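Local coordinates for arginine 3rd transport system periplasmic binding protein (PDB 3KZG), which probably binds arginine in the periplasm and delivers it to a membrane transport system, at residues Phe12-Pro15 with Phe16-Ser20. Sequence-based numbering, arbitrary orientation.
Sequences FNPP and FEVWS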
ATOM      1  N   PHE A  12     -33.913   6.236  10.964  1.00 21.34           N
ATOM      2  CA  PHE A  12     -33.824   5.021  10.175  1.00 21.37           C
ATOM      3  C   PHE A  12     -33.405   5.249   8.727  1.00 21.11           C
ATOM      4  O   PHE A  12     -34.159   5.791   7.911  1.00 19.89           O
ATOM      5  CB  PHE A  12     -35.175   4.290  10.216  1.00 20.55           C
ATOM      6  CG  PHE A  12     -35.132   2.895   9.657  1.00 20.63           C
ATOM      7  CD1 PHE A  12     -34.388   1.899  10.286  1.00 21.30           C
ATOM      8  CD2 PHE A  12     -35.829   2.577   8.495  1.00 21.31           C
ATOM      9  CE1 PHE A  12     -34.337   0.605   9.764  1.00 20.78           C
ATOM     10  CE2 PHE A  12     -35.785   1.288   7.964  1.00 19.51           C
ATOM     11  CZ  PHE A  12     -35.037   0.299   8.601  1.00 19.21           C
ATOM     12  N   ASN A  13     -32.184   4.844   8.414  1.00 22.29           N
ATOM     13  CA  ASN A  13     -31.683   4.961   7.053  1.00 21.85           C
ATOM     14  C   ASN A  13     -30.410   4.151   6.932  1.00 21.27           C
ATOM     15  O   ASN A  13     -29.348   4.682   6.617  1.00 21.28           O
ATOM     16  CB  ASN A  13     -31.422   6.419   6.670  1.00 21.98           C
ATOM     17  CG  ASN A  13     -30.980   6.566   5.219  1.00 22.72           C
ATOM     18  OD1 ASN A  13     -31.502   5.888   4.328  1.00 22.63           O
ATOM     19  ND2 ASN A  13     -30.024   7.461   4.973  1.00 17.55           N
ATOM     20  N   PRO A  14     -30.504   2.843   7.205  1.00 19.82           N
ATOM     21  CA  PRO A  14     -29.329   1.977   7.107  1.00 18.00           C
ATOM     22  C   PRO A  14     -28.746   2.138   5.705  1.00 16.39           C
ATOM     23  O   PRO A  14     -29.479   2.423   4.756  1.00 16.29           O
ATOM     24  CB  PRO A  14     -29.910   0.583   7.356  1.00 19.20           C
ATOM     25  CG  PRO A  14     -31.337   0.714   6.865  1.00 19.40           C
ATOM     26  CD  PRO A  14     -31.730   2.056   7.416  1.00 19.69           C
ATOM     27  N   PRO A  15     -27.427   1.941   5.549  1.00 14.09           N
ATOM     28  CA  PRO A  15     -26.461   1.577   6.587  1.00 13.55           C
ATOM     29  C   PRO A  15     -25.828   2.753   7.332  1.00 13.49           C
ATOM     30  O   PRO A  15     -24.838   2.564   8.033  1.00 15.47           O
ATOM     31  CB  PRO A  15     -25.417   0.800   5.802  1.00 12.53           C
ATOM     32  CG  PRO A  15     -25.336   1.608   4.549  1.00 13.12           C
ATOM     33  CD  PRO A  15     -26.797   1.878   4.215  1.00 14.93           C
ATOM     34  N   PHE A  16     -26.384   3.954   7.176  1.00 14.20           N
ATOM     35  CA  PHE A  16     -25.835   5.144   7.841  1.00 15.91           C
ATOM     36  C   PHE A  16     -26.146   5.177   9.341  1.00 15.82           C
ATOM     37  O   PHE A  16     -25.260   5.395  10.166  1.00 15.07           O
ATOM     38  CB  PHE A  16     -26.349   6.404   7.139  1.00 16.34           C
ATOM     39  CG  PHE A  16     -25.893   6.514   5.715  1.00 17.85           C
ATOM     40  CD1 PHE A  16     -24.609   6.959   5.417  1.00 18.29           C
ATOM     41  CD2 PHE A  16     -26.723   6.109   4.670  1.00 18.48           C
ATOM     42  CE1 PHE A  16     -24.153   7.001   4.094  1.00 19.15           C
ATOM     43  CE2 PHE A  16     -26.277   6.146   3.345  1.00 17.48           C
ATOM     44  CZ  PHE A  16     -24.986   6.595   3.060  1.00 18.45           C
ATOM     45  N   GLU A  17     -27.409   4.974   9.690  1.00 16.14           N
ATOM     46  CA  GLU A  17     -27.802   4.913  11.093  1.00 17.24           C
ATOM     47  C   GLU A  17     -29.194   4.325  11.243  1.00 17.07           C
ATOM     48  O   GLU A  17     -30.038   4.443  10.360  1.00 17.12           O
ATOM     49  CB  GLU A  17     -27.762   6.287  11.777  1.00 14.67           C
ATOM     50  CG  GLU A  17     -28.741   7.308  11.244  1.00 15.22           C
ATOM     51  CD  GLU A  17     -28.111   8.212  10.217  1.00 15.60           C
ATOM     52  OE1 GLU A  17     -26.869   8.181  10.109  1.00 15.92           O
ATOM     53  OE2 GLU A  17     -28.846   8.954   9.532  1.00 19.07           O
ATOM     54  N   VAL A  18     -29.408   3.683  12.381  1.00 19.34           N
ATOM     55  CA  VAL A  18     -30.681   3.076  12.713  1.00 22.15           C
ATOM     56  C   VAL A  18     -30.864   3.211  14.221  1.00 22.14           C
ATOM     57  O   VAL A  18     -29.990   2.837  15.007  1.00 21.81           O
ATOM     58  CB  VAL A  18     -30.691   1.592  12.357  1.00 23.21           C
ATOM     59  CG1 VAL A  18     -30.702   1.391  10.852  1.00 22.63           C
ATOM     60  CG2 VAL A  18     -29.478   0.970  12.938  1.00 26.30           C
ATOM     61  N   TRP A  19     -32.006   3.756  14.609  1.00 24.84           N
ATOM     62  CA  TRP A  19     -32.344   3.953  16.013  1.00 26.36           C
ATOM     63  C   TRP A  19     -33.268   2.811  16.454  1.00 25.90           C
ATOM     64  O   TRP A  19     -34.285   2.552  15.809  1.00 24.94           O
ATOM     65  CB  TRP A  19     -33.048   5.297  16.159  1.00 28.47           C
ATOM     66  CG  TRP A  19     -33.595   5.575  17.511  1.00 32.45           C
ATOM     67  CD1 TRP A  19     -32.886   5.845  18.645  1.00 32.01           C
ATOM     68  CD2 TRP A  19     -34.979   5.655  17.869  1.00 33.93           C
ATOM     69  NE1 TRP A  19     -33.747   6.095  19.689  1.00 33.24           N
ATOM     70  CE2 TRP A  19     -35.035   5.983  19.241  1.00 34.24           C
ATOM     71  CE3 TRP A  19     -36.176   5.481  17.160  1.00 35.55           C
ATOM     72  CZ2 TRP A  19     -36.248   6.144  19.922  1.00 35.01           C
ATOM     73  CZ3 TRP A  19     -37.384   5.643  17.841  1.00 37.29           C
ATOM     74  CH2 TRP A  19     -37.407   5.971  19.210  1.00 36.31           C
ATOM     75  N   SER A  20     -32.902   2.137  17.542  1.00 26.73           N
ATOM     76  CA  SER A  20     -33.687   1.020  18.082  1.00 28.92           C
ATOM     77  C   SER A  20     -34.231   1.315  19.485  1.00 30.48           C
ATOM     78  O   SER A  20     -34.400   0.401  20.299  1.00 29.34           O
ATOM     79  CB  SER A  20     -32.830  -0.249  18.145  1.00 28.92           C
ATOM     80  OG  SER A  20     -32.282  -0.574  16.878  1.00 28.21           O
TER
HETATM   81  O   HOH W   1     -29.803   9.469   7.140  1.00 17.55           O
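N of N13 donates a backbone hydrogen bond to O of E17 at 2.9 Å, in the beta hairpin where strand 4-13 turns back into strand 17-18. N of F16 donates to O of N13 at 3.1 Å. This second bond closes the turn made by P14 and P15, which are joined by a cis peptide.

The F16 side chain can be followed outward from the turn. Its CB lies 3.5 Å from O of N13 and also meets C of P15. CG is anti to the carbonyl carbon (chi1 -63°), which carries the ring alongside N13. CG itself is in looser contact with O of N13 and C of P15. CD2 meets both O and ND2 of N13, each at 3.6 Å. O of N13 lies at the ring edge, in plane. The amide of N13 runs beside the ring, their planes 24° apart.

ND2 of N13 donates to a water at 3.0 Å. The water in turn donates to OE2 of E17 at 2.6 Å.

F12 and V18 form a non-hydrogen-bonded pair with their side chains on the other face of the hairpin. CG1 of V18 reaches CD of P14 at 3.6 Å and also touches CD1 of F12. CD of P14 sits over the centre of the F12 ring.

ND2 of N13 also bonds to OD2 of D158, and P14 packs on Y164 and W165 of helix 159-166. The hairpin thus meets the other lobe, consistent with a place at the cleft of a two-lobed periplasmic binding protein.

Two donor bonds fix the rotation of the N13 amide. The water and S10 OG give the buried E17 carboxylate polar partners, while the nearby D30 carboxylate would tend to raise its pKa.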